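Local coordinates for nucleoside phosphorylase, putative (Trypanosoma brucei, PDB 3BJE), which acts as a homodimeric uridine phosphorylase, probably cleaving uridine with phosphate to uracil and ribose 1-phosphate, at residues N214-H226 against R337-A349. Sequence-based numbering, arbitrary orientation. Where two conformers were deposited one is given.
Sequences NITKSICAACDAH and RCIKIILEALVSA
Asn214 and His226, at opposite ends of the contact, both hold CG trans to the backbone N (chi1 -174° in Asn214), which carries the amide to Ala349 and brings the ring alongside Ile341 and Arg337. Asn214 ND2 donates to the C-terminal carboxylate at Ala349 O over 2.8 Å, and also to Gln308 OE1; the 164° N-H...O angle to Ala349 marks a nearly straight bond, and that acceptor lies in the amide plane. Asn214 OD1 takes a water that also donates to Ser348 O, giving the chain end a second link. Between these ends small side chains let the helix axes approach to 8.1 Å: Ala345 CB packs 3.5 Å from Ser218 O, while Ala222 CB sits 3.2 Å from Ile341 O. The branches of Ile341 divide the work, CG2 meeting Cys223 SG at 3.8 Å and CG1 meeting His226 CB at 3.8 Å. Arg337 CD passes 3.7 Å from His226 NE2, but their polar ends bond outside, to Gln237 and Asp235 respectively. The segment axes cross at 131°, well short of antiparallel. This packing joins helix 213-228 to C-terminal helix 329-348 of the phosphorylase-superfamily fold, away from the ligand sites; Ile215 and Ile342 rest on strand 142-151, Ile219 and Cys223 on strand 161-169.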
loop_
_atom_site.group_PDB
_atom_site.type_symbol
_atom_site.label_atom_id
_atom_site.label_comp_id
_atom_site.label_asym_id
_atom_site.label_seq_id
_atom_site.Cartn_x
_atom_site.Cartn_y
_atom_site.Cartn_z
ATOM N N ASN A 214 0.370 -12.128 -24.398
ATOM C CA ASN A 214 -0.944 -11.917 -25.005
ATOM C C ASN A 214 -1.558 -10.586 -24.585
ATOM O O ASN A 214 -2.218 -9.916 -25.378
ATOM C CB ASN A 214 -1.890 -13.061 -24.637
ATOM C CG ASN A 214 -3.219 -12.967 -25.349
ATOM O OD1 ASN A 214 -3.273 -12.760 -26.561
ATOM N ND2 ASN A 214 -4.308 -13.138 -24.598
ATOM N N ILE A 215 -1.324 -10.198 -23.334
ATOM C CA ILE A 215 -1.828 -8.928 -22.838
ATOM C C ILE A 215 -1.059 -7.763 -23.468
ATOM O O ILE A 215 -1.673 -6.821 -23.964
ATOM C CB ILE A 215 -1.752 -8.858 -21.321
ATOM C CG1 ILE A 215 -2.671 -9.925 -20.701
ATOM C CG2 ILE A 215 -2.118 -7.461 -20.824
ATOM C CD1 ILE A 215 -4.168 -9.692 -20.952
ATOM N N THR A 216 0.273 -7.826 -23.451
ATOM C CA THR A 216 1.090 -6.765 -24.034
ATOM C C THR A 216 0.736 -6.593 -25.506
ATOM O O THR A 216 0.548 -5.469 -25.969
ATOM C CB THR A 216 2.604 -7.055 -23.908
ATOM O OG1 THR A 216 2.950 -7.232 -22.524
ATOM C CG2 THR A 216 3.431 -5.907 -24.450
ATOM N N LYS A 217 0.628 -7.705 -26.234
ATOM C CA LYS A 217 0.310 -7.679 -27.670
ATOM C C LYS A 217 -1.051 -7.044 -27.914
ATOM O O LYS A 217 -1.201 -6.212 -28.807
ATOM C CB LYS A 217 0.333 -9.094 -28.257
ATOM C CG LYS A 217 0.183 -9.170 -29.781
ATOM C CD LYS A 217 -0.174 -10.588 -30.225
ATOM C CE LYS A 217 -0.127 -10.733 -31.745
ATOM N NZ LYS A 217 -0.531 -12.095 -32.216
ATOM N N SER A 218 -2.041 -7.452 -27.120
ATOM C CA SER A 218 -3.401 -6.927 -27.233
ATOM C C SER A 218 -3.453 -5.413 -27.006
ATOM O O SER A 218 -4.094 -4.686 -27.773
ATOM C CB SER A 218 -4.334 -7.644 -26.255
ATOM O OG SER A 218 -4.483 -9.014 -26.590
ATOM N N ILE A 219 -2.771 -4.941 -25.966
ATOM C CA ILE A 219 -2.701 -3.502 -25.677
ATOM C C ILE A 219 -2.098 -2.715 -26.864
ATOM O O ILE A 219 -2.686 -1.732 -27.335
ATOM C CB ILE A 219 -1.931 -3.209 -24.384
ATOM C CG1 ILE A 219 -2.688 -3.774 -23.173
ATOM C CG2 ILE A 219 -1.745 -1.697 -24.224
ATOM C CD1 ILE A 219 -1.854 -3.859 -21.880
ATOM N N CYS A 220 -0.959 -3.186 -27.365
ATOM C CA CYS A 220 -0.275 -2.521 -28.479
ATOM C C CYS A 220 -1.127 -2.489 -29.735
ATOM O O CYS A 220 -1.208 -1.458 -30.413
ATOM C CB CYS A 220 1.061 -3.203 -28.774
ATOM S SG CYS A 220 2.224 -3.024 -27.411
ATOM N N ALA A 221 -1.750 -3.621 -30.051
ATOM C CA ALA A 221 -2.664 -3.691 -31.179
ATOM C C ALA A 221 -3.816 -2.705 -31.019
ATOM O O ALA A 221 -4.224 -2.067 -31.986
ATOM C CB ALA A 221 -3.182 -5.108 -31.363
ATOM N N ALA A 222 -4.336 -2.573 -29.803
ATOM C CA ALA A 222 -5.424 -1.635 -29.551
ATOM C C ALA A 222 -4.970 -0.180 -29.737
ATOM O O ALA A 222 -5.721 0.642 -30.262
ATOM C CB ALA A 222 -6.030 -1.858 -28.170
ATOM N N CYS A 223 -3.739 0.125 -29.323
ATOM C CA CYS A 223 -3.160 1.457 -29.540
ATOM C C CYS A 223 -3.051 1.758 -31.021
ATOM O O CYS A 223 -3.458 2.825 -31.481
ATOM C CB CYS A 223 -1.767 1.565 -28.932
ATOM S SG CYS A 223 -1.754 1.603 -27.120
ATOM N N ASP A 224 -2.490 0.806 -31.756
ATOM C CA ASP A 224 -2.376 0.939 -33.212
ATOM C C ASP A 224 -3.719 1.189 -33.882
ATOM O O ASP A 224 -3.842 2.059 -34.747
ATOM C CB ASP A 224 -1.713 -0.303 -33.803
ATOM C CG ASP A 224 -0.236 -0.382 -33.468
ATOM O OD1 ASP A 224 0.331 0.641 -33.003
ATOM O OD2 ASP A 224 0.363 -1.463 -33.665
ATOM N N ALA A 225 -4.723 0.420 -33.477
ATOM C CA ALA A 225 -6.061 0.535 -34.045
ATOM C C ALA A 225 -6.656 1.910 -33.768
ATOM O O ALA A 225 -7.292 2.513 -34.645
ATOM C CB ALA A 225 -6.959 -0.557 -33.500
ATOM N N HIS A 226 -6.434 2.416 -32.556
ATOM C CA HIS A 226 -6.958 3.727 -32.161
ATOM C C HIS A 226 -6.450 4.818 -33.079
ATOM O O HIS A 226 -7.219 5.636 -33.577
ATOM C CB HIS A 226 -6.536 4.082 -30.734
ATOM C CG HIS A 226 -6.939 5.462 -30.322
ATOM N ND1 HIS A 226 -8.104 5.720 -29.633
ATOM C CD2 HIS A 226 -6.331 6.659 -30.496
ATOM C CE1 HIS A 226 -8.203 7.018 -29.413
ATOM N NE2 HIS A 226 -7.141 7.611 -29.928
ATOM N N ARG A 337 -8.894 8.405 -23.938
ATOM C CA ARG A 337 -8.401 7.603 -25.067
ATOM C C ARG A 337 -7.914 6.247 -24.584
ATOM O O ARG A 337 -8.165 5.226 -25.204
ATOM C CB ARG A 337 -7.248 8.304 -25.789
ATOM C CG ARG A 337 -7.634 9.603 -26.465
ATOM C CD ARG A 337 -6.488 10.110 -27.326
ATOM N NE ARG A 337 -5.390 10.636 -26.516
ATOM C CZ ARG A 337 -5.286 11.899 -26.109
ATOM N NH1 ARG A 337 -6.193 12.819 -26.431
ATOM N NH2 ARG A 337 -4.241 12.256 -25.377
ATOM N N CYS A 338 -7.196 6.246 -23.468
ATOM C CA CYS A 338 -6.553 5.036 -22.990
ATOM C C CYS A 338 -7.564 4.061 -22.400
ATOM O O CYS A 338 -7.356 2.850 -22.473
ATOM C CB CYS A 338 -5.463 5.378 -21.981
ATOM S SG CYS A 338 -4.086 6.243 -22.778
ATOM N N ILE A 339 -8.635 4.584 -21.803
ATOM C CA ILE A 339 -9.705 3.721 -21.298
ATOM C C ILE A 339 -10.273 2.899 -22.450
ATOM O O ILE A 339 -10.419 1.686 -22.336
ATOM C CB ILE A 339 -10.828 4.500 -20.596
ATOM C CG1 ILE A 339 -10.333 5.062 -19.261
ATOM C CG2 ILE A 339 -12.060 3.593 -20.347
ATOM C CD1 ILE A 339 -11.233 6.140 -18.682
ATOM N N LYS A 340 -10.588 3.560 -23.563
ATOM C CA LYS A 340 -11.138 2.855 -24.712
ATOM C C LYS A 340 -10.146 1.833 -25.257
ATOM O O LYS A 340 -10.509 0.707 -25.577
ATOM C CB LYS A 340 -11.530 3.828 -25.827
ATOM C CG LYS A 340 -12.302 3.140 -26.925
ATOM C CD LYS A 340 -12.730 4.103 -28.021
ATOM C CE LYS A 340 -13.475 3.367 -29.136
ATOM N NZ LYS A 340 -12.680 2.225 -29.670
ATOM N N ILE A 341 -8.890 2.237 -25.367
ATOM C CA ILE A 341 -7.837 1.341 -25.831
ATOM C C ILE A 341 -7.743 0.085 -24.946
ATOM O O ILE A 341 -7.616 -1.028 -25.460
ATOM C CB ILE A 341 -6.467 2.079 -25.870
ATOM C CG1 ILE A 341 -6.416 3.025 -27.073
ATOM C CG2 ILE A 341 -5.301 1.097 -25.886
ATOM C CD1 ILE A 341 -5.328 4.082 -26.989
ATOM N N ILE A 342 -7.768 0.271 -23.628
ATOM C CA ILE A 342 -7.652 -0.868 -22.704
ATOM C C ILE A 342 -8.896 -1.766 -22.717
ATOM O O ILE A 342 -8.772 -2.986 -22.623
ATOM C CB ILE A 342 -7.300 -0.411 -21.270
ATOM C CG1 ILE A 342 -5.907 0.226 -21.259
ATOM C CG2 ILE A 342 -7.335 -1.597 -20.304
ATOM C CD1 ILE A 342 -4.820 -0.724 -21.709
ATOM N N LEU A 343 -10.085 -1.180 -22.848
ATOM C CA LEU A 343 -11.305 -1.988 -22.977
ATOM C C LEU A 343 -11.228 -2.830 -24.246
ATOM O O LEU A 343 -11.549 -4.029 -24.240
ATOM C CB LEU A 343 -12.553 -1.104 -22.961
ATOM C CG LEU A 343 -12.959 -0.598 -21.566
ATOM C CD1 LEU A 343 -13.960 0.564 -21.634
ATOM C CD2 LEU A 343 -13.515 -1.731 -20.702
ATOM N N GLU A 344 -10.790 -2.210 -25.342
ATOM C CA GLU A 344 -10.627 -2.928 -26.597
ATOM C C GLU A 344 -9.635 -4.072 -26.439
ATOM O O GLU A 344 -9.884 -5.182 -26.900
ATOM C CB GLU A 344 -10.168 -1.998 -27.713
ATOM C CG GLU A 344 -11.241 -1.005 -28.157
ATOM C CD GLU A 344 -12.345 -1.622 -29.004
ATOM O OE1 GLU A 344 -12.078 -2.598 -29.736
ATOM O OE2 GLU A 344 -13.476 -1.104 -28.939
ATOM N N ALA A 345 -8.506 -3.797 -25.793
ATOM C CA ALA A 345 -7.463 -4.805 -25.646
ATOM C C ALA A 345 -7.956 -5.951 -24.785
ATOM O O ALA A 345 -7.688 -7.115 -25.072
ATOM C CB ALA A 345 -6.174 -4.181 -25.040
ATOM N N LEU A 346 -8.702 -5.600 -23.744
ATOM C CA LEU A 346 -9.163 -6.556 -22.763
ATOM C C LEU A 346 -10.140 -7.562 -23.381
ATOM O O LEU A 346 -9.997 -8.763 -23.180
ATOM C CB LEU A 346 -9.830 -5.813 -21.606
ATOM C CG LEU A 346 -10.247 -6.682 -20.423
ATOM C CD1 LEU A 346 -9.039 -7.396 -19.796
ATOM C CD2 LEU A 346 -10.990 -5.863 -19.357
ATOM N N VAL A 347 -11.115 -7.081 -24.147
ATOM C CA VAL A 347 -12.105 -7.990 -24.749
ATOM C C VAL A 347 -11.561 -8.751 -25.951
ATOM O O VAL A 347 -12.174 -9.721 -26.392
ATOM C CB VAL A 347 -13.416 -7.269 -25.135
ATOM C CG1 VAL A 347 -13.999 -6.538 -23.937
ATOM C CG2 VAL A 347 -13.214 -6.312 -26.322
ATOM N N SER A 348 -10.423 -8.326 -26.482
ATOM C CA SER A 348 -9.802 -9.043 -27.590
ATOM C C SER A 348 -8.706 -10.012 -27.136
ATOM O O SER A 348 -8.210 -10.807 -27.942
ATOM C CB SER A 348 -9.260 -8.054 -28.610
ATOM O OG SER A 348 -8.260 -7.243 -28.064
ATOM N N ALA A 349 -8.347 -9.958 -25.847
ATOM C CA ALA A 349 -7.321 -10.831 -25.298
ATOM C C ALA A 349 -7.812 -12.264 -25.241
ATOM O O ALA A 349 -7.024 -13.195 -25.322
ATOM C CB ALA A 349 -6.924 -10.368 -23.902
ATOM O OXT ALA A 349 -9.005 -12.534 -25.097
HETATM O O HOH W 1 -5.451 -12.497 -28.458
HETATM O O HOH W 2 -6.485 -5.609 -29.139
HETATM O O HOH W 3 -9.947 2.893 -29.151
#